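Local coordinates for protein aminoglycoside phosphotransferase (Alicyclobacillus acidocaldarius subsp. acidocaldarius, PDB 4PDY) that probably acts as a transferase of the aminoglycoside phosphotransferase family, moving a phosphate group onto a small-molecule acceptor, at residues 293-296 / 297-301; 39-43 / 44-48. All coordinates share one frame; numbering follows the deposited sequence.

Contact 1 (293-296 / 297-301); sequences RAVE and AILRF
Four successive i to i+4 hydrogen bonds tie 293-296 to 297-301, the regular backbone ladder of an alpha-helix near its C-terminal end. Ala-297 N gives its hydrogen to Arg-293 O, Ile-298 N to Ala-294 O, Leu-299 N to Val-295 O and Arg-300 N to Glu-296 O. The third is almost perfectly straight, Leu-299 N lying 2.9 Å from Val-295 O with an N-H...O angle of 179°, whereas the last is the shortest, at 2.8 Å from Arg-300 N to Glu-296 O. One turn apart on the same flank, Val-295 and Leu-299 stand side by side and point the same way. Val-295 CG1 trails anti to its own backbone N (chi1 168°) and thereby reaches Leu-299 CD1, 4.0 Å away, while Leu-299 CG rests 3.5 Å from Val-295 O. Ile-298 brings both CG1 and CD1 alongside the carbonyl of Ala-294, with CD1 3.6 Å from Ala-294 O. Helix 252-266 covers this apolar flank, touching Val-295, Ile-298 and Leu-299; Ala-297 instead faces helix 189-203, and Glu-296 packs on helix 319-347. The guanidinium groups reach away to neighbouring parts of the chain: Arg-300, bent at chi2 and chi3, forms a salt bridge with Asp-195 and a hydrogen bond with Gln-336, and Arg-293 forms salt bridges with Asp-205 and Asp-207. Glu-296 and Arg-300, although one turn apart, do not form an ion pair, for Glu-296 OE2 and Arg-300 NH1 are 6.5 Å apart. The chemistry is thus divided by direction. Main-chain bonds satisfy the buried amides along the helix, branched hydrocarbon groups pack against helix 252-266, and both guanidinium groups find carboxylates beyond this helix, so that charge links it to its surroundings rather than one of its turns to the next.

Contact 2 (39-43 / 44-48); sequences HADGN and IEVWT
Ile-44 O is gripped by two donors: Asp-41 N at 2.8 Å, in a nearly straight bond (172°), and a water at 3.0 Å that also donates to Gly-42 O. The return bond closing the turn, from Ile-44 N to Asp-41 O, is weak at 3.3 Å. Farther along, His-39 and Val-46 form a hydrogen-bonded antiparallel pair, and the His-39 imidazole lies beside Val-46 with one face over Val-46 CB, a CH-pi contact 4.0 Å from CB to the ring centroid. Val-46 CG2 also meets Asp-41 CB at 3.6 Å. Ile-44 CG1 sits between its backbone N and carbonyl carbon (chi1 58°), which lays it 3.5 Å from Asp-41 O. An alanine at Ile-44 would keep the main-chain bonds but is likely to leave a gap beside the Asp-41 carbonyl and strip cover from Trp-110 and the bound histidine. Along the same strand, Glu-45 OE2 accepts from Trp-47 NE1 at 2.8 Å, and it also forms a salt bridge with Arg-38 on the partner strand. The whole is a beta hairpin with a two-residue loop, Gly-42 (positive phi) and Asn-43, closed by a type II' turn, here within the N-terminal sheet of a kinase-like fold.

In the fold
Contact 1 is core, whereas contact 2 is only partly buried and lies nearer the surface: seven of eight touching residues are buried in the first, only two in the second. They lie on opposite sides of the chain's centre, their own centres 37 Å apart and their nearest atoms about 23 Å apart, and share no element. Both join consecutive pieces of chain, yet the helix 289-300 bonds along its own axis while the hairpin bonds across two strands. Correspondingly, 293-301 is wrapped by several helices and meets its surroundings through hydrocarbon packing and through arginines paired with aspartates outside the contact, whereas 39-48 admits water at its turn and, through Ile-44, borders the bound histidine.

Contact 1 (293-296 / 297-301)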
ATOM      1  N   ARG A 293      -7.348 -13.569  11.191  1.00 11.86           N
ATOM      2  CA  ARG A 293      -6.654 -14.735  10.626  1.00 13.29           C
ATOM      3  C   ARG A 293      -6.212 -14.501   9.184  1.00 10.69           C
ATOM      4  O   ARG A 293      -5.149 -14.962   8.786  1.00 12.39           O
ATOM      5  CB  ARG A 293      -7.510 -15.993  10.758  1.00 15.05           C
ATOM      6  CG  ARG A 293      -7.903 -16.241  12.198  1.00 18.38           C
ATOM      7  CD  ARG A 293      -7.482 -17.574  12.735  1.00 24.08           C
ATOM      8  NE  ARG A 293      -7.953 -18.677  11.917  1.00 22.36           N
ATOM      9  CZ  ARG A 293      -7.314 -19.833  11.790  1.00 27.49           C
ATOM     10  NH1 ARG A 293      -7.819 -20.767  11.005  1.00 27.95           N
ATOM     11  NH2 ARG A 293      -6.176 -20.062  12.447  1.00 28.91           N
ATOM     12  N   ALA A 294      -7.035 -13.802   8.402  1.00 11.62           N
ATOM     13  CA  ALA A 294      -6.630 -13.413   7.050  1.00 12.51           C
ATOM     14  C   ALA A 294      -5.385 -12.512   7.073  1.00 11.26           C
ATOM     15  O   ALA A 294      -4.471 -12.683   6.278  1.00 12.86           O
ATOM     16  CB  ALA A 294      -7.766 -12.718   6.331  1.00 12.44           C
ATOM     17  N   VAL A 295      -5.364 -11.546   7.993  1.00 10.88           N
ATOM     18  CA  VAL A 295      -4.202 -10.682   8.166  1.00 10.49           C
ATOM     19  C   VAL A 295      -2.985 -11.526   8.574  1.00 10.88           C
ATOM     20  O   VAL A 295      -1.903 -11.344   8.038  1.00 12.60           O
ATOM     21  CB  VAL A 295      -4.491  -9.576   9.205  1.00 12.03           C
ATOM     22  CG1 VAL A 295      -3.208  -8.865   9.590  1.00 12.59           C
ATOM     23  CG2 VAL A 295      -5.505  -8.579   8.672  1.00 11.48           C
ATOM     24  N   GLU A 296      -3.171 -12.482   9.501  1.00 11.52           N
ATOM     25  CA  GLU A 296      -2.064 -13.337   9.872  1.00 11.67           C
ATOM     26  C   GLU A 296      -1.523 -14.152   8.687  1.00 12.36           C
ATOM     27  O   GLU A 296      -0.311 -14.352   8.570  1.00 13.45           O
ATOM     28  CB  GLU A 296      -2.491 -14.325  10.951  1.00 13.03           C
ATOM     29  CG  GLU A 296      -2.762 -13.698  12.307  1.00 15.44           C
ATOM     30  CD  GLU A 296      -3.135 -14.752  13.328  1.00 18.38           C
ATOM     31  OE1 GLU A 296      -4.262 -15.304  13.261  1.00 22.89           O
ATOM     32  OE2 GLU A 296      -2.280 -15.037  14.183  1.00 21.20           O
ATOM     33  N   ALA A 297      -2.419 -14.645   7.834  1.00 12.03           N
ATOM     34  CA  ALA A 297      -1.992 -15.412   6.665  1.00 13.84           C
ATOM     35  C   ALA A 297      -1.041 -14.594   5.793  1.00 13.01           C
ATOM     36  O   ALA A 297       0.012 -15.068   5.329  1.00 13.48           O
ATOM     37  CB  ALA A 297      -3.195 -15.843   5.834  1.00 14.62           C
ATOM     38  N   ILE A 298      -1.410 -13.330   5.602  1.00 12.38           N
ATOM     39  CA  ILE A 298      -0.604 -12.458   4.777  1.00 11.54           C
ATOM     40  C   ILE A 298       0.732 -12.150   5.476  1.00 11.79           C
ATOM     41  O   ILE A 298       1.790 -12.284   4.870  1.00 12.50           O
ATOM     42  CB  ILE A 298      -1.368 -11.159   4.443  1.00 12.22           C
ATOM     43  CG1 ILE A 298      -2.566 -11.443   3.546  1.00 13.48           C
ATOM     44  CG2 ILE A 298      -0.461 -10.151   3.737  1.00 12.79           C
ATOM     45  CD1 ILE A 298      -3.635 -10.385   3.603  1.00 16.24           C
ATOM     46  N   LEU A 299       0.680 -11.702   6.735  1.00 10.84           N
ATOM     47  CA  LEU A 299       1.908 -11.375   7.456  1.00 12.71           C
ATOM     48  C   LEU A 299       2.872 -12.523   7.680  1.00 12.65           C
ATOM     49  O   LEU A 299       4.086 -12.328   7.692  1.00 12.45           O
ATOM     50  CB  LEU A 299       1.613 -10.812   8.818  1.00 13.45           C
ATOM     51  CG  LEU A 299       0.952  -9.474   8.880  1.00 14.57           C
ATOM     52  CD1 LEU A 299       0.758  -9.078  10.331  1.00 14.21           C
ATOM     53  CD2 LEU A 299       1.818  -8.458   8.148  1.00 15.22           C
ATOM     54  N   ARG A 300       2.335 -13.734   7.839  1.00 12.30           N
ATOM     55  CA  ARG A 300       3.186 -14.875   8.094  1.00 11.99           C
ATOM     56  C   ARG A 300       4.049 -15.211   6.882  1.00 10.15           C
ATOM     57  O   ARG A 300       5.152 -15.735   7.028  1.00 12.43           O
ATOM     58  CB  ARG A 300       2.311 -16.087   8.464  1.00 12.71           C
ATOM     59  CG  ARG A 300       3.016 -17.432   8.614  1.00 14.27           C
ATOM     60  CD  ARG A 300       4.107 -17.463   9.656  1.00 14.86           C
ATOM     61  NE  ARG A 300       3.577 -17.406  11.005  1.00 17.08           N
ATOM     62  CZ  ARG A 300       4.322 -17.429  12.110  1.00 17.18           C
ATOM     63  NH1 ARG A 300       3.721 -17.409  13.291  1.00 18.55           N
ATOM     64  NH2 ARG A 300       5.655 -17.500  12.036  1.00 18.51           N
ATOM     65  N   PHE A 301       3.544 -14.939   5.684  1.00 10.82           N
ATOM     66  CA  PHE A 301       4.314 -15.275   4.481  1.00 10.83           C
ATOM     67  C   PHE A 301       5.618 -14.466   4.463  1.00 10.03           C
ATOM     68  O   PHE A 301       5.569 -13.262   4.753  1.00 11.64           O
ATOM     69  CB  PHE A 301       3.561 -14.943   3.206  1.00 11.35           C
ATOM     70  CG  PHE A 301       4.176 -15.568   2.008  1.00 11.61           C
ATOM     71  CD1 PHE A 301       3.823 -16.865   1.615  1.00 13.95           C
ATOM     72  CD2 PHE A 301       5.160 -14.890   1.301  1.00 11.83           C
ATOM     73  CE1 PHE A 301       4.425 -17.448   0.525  1.00 14.71           C
ATOM     74  CE2 PHE A 301       5.770 -15.475   0.211  1.00 14.39           C
ATOM     75  CZ  PHE A 301       5.405 -16.755  -0.183  1.00 15.39           C
TER

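Contact 2 (39-43 / 44-48)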
ATOM      1  N   HIS A  39       6.501  23.536 -10.235  1.00 14.78           N
ATOM      2  CA  HIS A  39       7.719  22.750 -10.143  1.00 14.89           C
ATOM      3  C   HIS A  39       7.371  21.333  -9.742  1.00 14.67           C
ATOM      4  O   HIS A  39       6.382  21.111  -9.075  1.00 14.84           O
ATOM      5  CB  HIS A  39       8.717  23.376  -9.145  1.00 16.86           C
ATOM      6  CG  HIS A  39       8.244  23.375  -7.726  1.00 14.89           C
ATOM      7  ND1 HIS A  39       7.466  24.378  -7.189  1.00 18.03           N
ATOM      8  CD2 HIS A  39       8.361  22.438  -6.754  1.00 17.09           C
ATOM      9  CE1 HIS A  39       7.170  24.086  -5.937  1.00 18.59           C
ATOM     10  NE2 HIS A  39       7.711  22.919  -5.643  1.00 17.36           N
ATOM     11  N   ALA A  40       8.188  20.385 -10.180  1.00 16.84           N
ATOM     12  CA  ALA A  40       8.013  19.003  -9.810  1.00 18.23           C
ATOM     13  C   ALA A  40       8.330  18.866  -8.335  1.00 17.58           C
ATOM     14  O   ALA A  40       9.189  19.567  -7.794  1.00 16.96           O
ATOM     15  CB  ALA A  40       8.924  18.103 -10.644  1.00 21.33           C
ATOM     16  N   ASP A  41       7.629  17.958  -7.684  1.00 17.74           N
ATOM     17  CA  ASP A  41       7.927  17.599  -6.322  1.00 19.12           C
ATOM     18  C   ASP A  41       7.532  16.135  -6.168  1.00 20.09           C
ATOM     19  O   ASP A  41       6.365  15.799  -5.997  1.00 20.93           O
ATOM     20  CB  ASP A  41       7.197  18.507  -5.332  1.00 21.04           C
ATOM     21  CG  ASP A  41       7.612  18.262  -3.894  1.00 21.73           C
ATOM     22  OD1 ASP A  41       8.306  17.259  -3.621  1.00 29.41           O
ATOM     23  OD2 ASP A  41       7.234  19.061  -3.015  1.00 24.62           O
ATOM     24  N   GLY A  42       8.520  15.260  -6.250  1.00 20.24           N
ATOM     25  CA  GLY A  42       8.246  13.829  -6.196  1.00 23.71           C
ATOM     26  C   GLY A  42       7.503  13.445  -7.449  1.00 24.16           C
ATOM     27  O   GLY A  42       7.888  13.843  -8.542  1.00 29.60           O
ATOM     28  N   ASN A  43       6.420  12.689  -7.295  1.00 26.01           N
ATOM     29  CA  ASN A  43       5.657  12.234  -8.465  1.00 25.85           C
ATOM     30  C   ASN A  43       4.450  13.111  -8.788  1.00 21.52           C
ATOM     31  O   ASN A  43       3.594  12.719  -9.578  1.00 24.65           O
ATOM     32  CB  ASN A  43       5.221  10.780  -8.315  1.00 28.07           C
ATOM     33  CG  ASN A  43       4.077  10.613  -7.343  1.00 32.17           C
ATOM     34  OD1 ASN A  43       3.734  11.538  -6.611  1.00 38.43           O
ATOM     35  ND2 ASN A  43       3.466   9.430  -7.343  1.00 36.53           N
ATOM     36  N   ILE A  44       4.391  14.299  -8.186  1.00 21.03           N
ATOM     37  CA  ILE A  44       3.414  15.302  -8.584  1.00 17.56           C
ATOM     38  C   ILE A  44       4.114  16.592  -8.965  1.00 15.31           C
ATOM     39  O   ILE A  44       5.327  16.739  -8.792  1.00 19.35           O
ATOM     40  CB  ILE A  44       2.319  15.536  -7.520  1.00 20.61           C
ATOM     41  CG1 ILE A  44       2.901  15.960  -6.168  1.00 22.58           C
ATOM     42  CG2 ILE A  44       1.451  14.294  -7.357  1.00 22.91           C
ATOM     43  CD1 ILE A  44       3.152  17.431  -6.061  1.00 25.37           C
ATOM     44  N   GLU A  45       3.341  17.470  -9.562  1.00 13.29           N
ATOM     45  CA  GLU A  45       3.782  18.822  -9.836  1.00 12.84           C
ATOM     46  C   GLU A  45       3.000  19.774  -8.956  1.00 12.24           C
ATOM     47  O   GLU A  45       1.791  19.683  -8.836  1.00 13.23           O
ATOM     48  CB  GLU A  45       3.542  19.143 -11.310  1.00 14.43           C
ATOM     49  CG  GLU A  45       4.252  20.386 -11.786  1.00 14.82           C
ATOM     50  CD  GLU A  45       4.125  20.589 -13.285  1.00 13.56           C
ATOM     51  OE1 GLU A  45       4.855  19.916 -14.049  1.00 18.51           O
ATOM     52  OE2 GLU A  45       3.302  21.425 -13.706  1.00 14.26           O
ATOM     53  N   VAL A  46       3.713  20.701  -8.324  1.00 11.58           N
ATOM     54  CA  VAL A  46       3.090  21.700  -7.471  1.00 11.11           C
ATOM     55  C   VAL A  46       2.796  22.939  -8.304  1.00  9.04           C
ATOM     56  O   VAL A  46       3.688  23.446  -8.980  1.00 12.49           O
ATOM     57  CB  VAL A  46       4.008  22.076  -6.295  1.00 14.03           C
ATOM     58  CG1 VAL A  46       3.364  23.123  -5.371  1.00 13.28           C
ATOM     59  CG2 VAL A  46       4.390  20.831  -5.533  1.00 15.84           C
ATOM     60  N   TRP A  47       1.559  23.396  -8.273  1.00  9.88           N
ATOM     61  CA  TRP A  47       1.122  24.621  -8.930  1.00  9.91           C
ATOM     62  C   TRP A  47       0.761  25.658  -7.862  1.00 10.27           C
ATOM     63  O   TRP A  47       0.035  25.340  -6.932  1.00 10.49           O
ATOM     64  CB  TRP A  47      -0.136  24.363  -9.750  1.00 10.12           C
ATOM     65  CG  TRP A  47       0.015  23.471 -10.915  1.00 10.24           C
ATOM     66  CD1 TRP A  47       1.158  22.875 -11.379  1.00 11.15           C
ATOM     67  CD2 TRP A  47      -1.038  23.056 -11.796  1.00  9.49           C
ATOM     68  NE1 TRP A  47       0.880  22.124 -12.509  1.00 11.01           N
ATOM     69  CE2 TRP A  47      -0.461  22.237 -12.783  1.00  9.54           C
ATOM     70  CE3 TRP A  47      -2.400  23.338 -11.866  1.00  9.12           C
ATOM     71  CZ2 TRP A  47      -1.219  21.661 -13.798  1.00 10.66           C
ATOM     72  CZ3 TRP A  47      -3.148  22.765 -12.874  1.00 10.12           C
ATOM     73  CH2 TRP A  47      -2.547  21.954 -13.834  1.00 10.67           C
ATOM     74  N   THR A  48       1.250  26.893  -8.010  1.00 11.11           N
ATOM     75  CA  THR A  48       1.052  27.913  -7.011  1.00 10.87           C
ATOM     76  C   THR A  48       0.473  29.173  -7.657  1.00  9.57           C
ATOM     77  O   THR A  48       0.947  29.576  -8.725  1.00 11.12           O
ATOM     78  CB  THR A  48       2.398  28.211  -6.329  1.00 13.89           C
ATOM     79  OG1 THR A  48       2.961  26.985  -5.825  1.00 14.81           O
ATOM     80  CG2 THR A  48       2.221  29.134  -5.194  1.00 13.43           C
TER
HETATM   81  O   HOH W   1       6.979  15.015 -10.583  1.00 44.47           O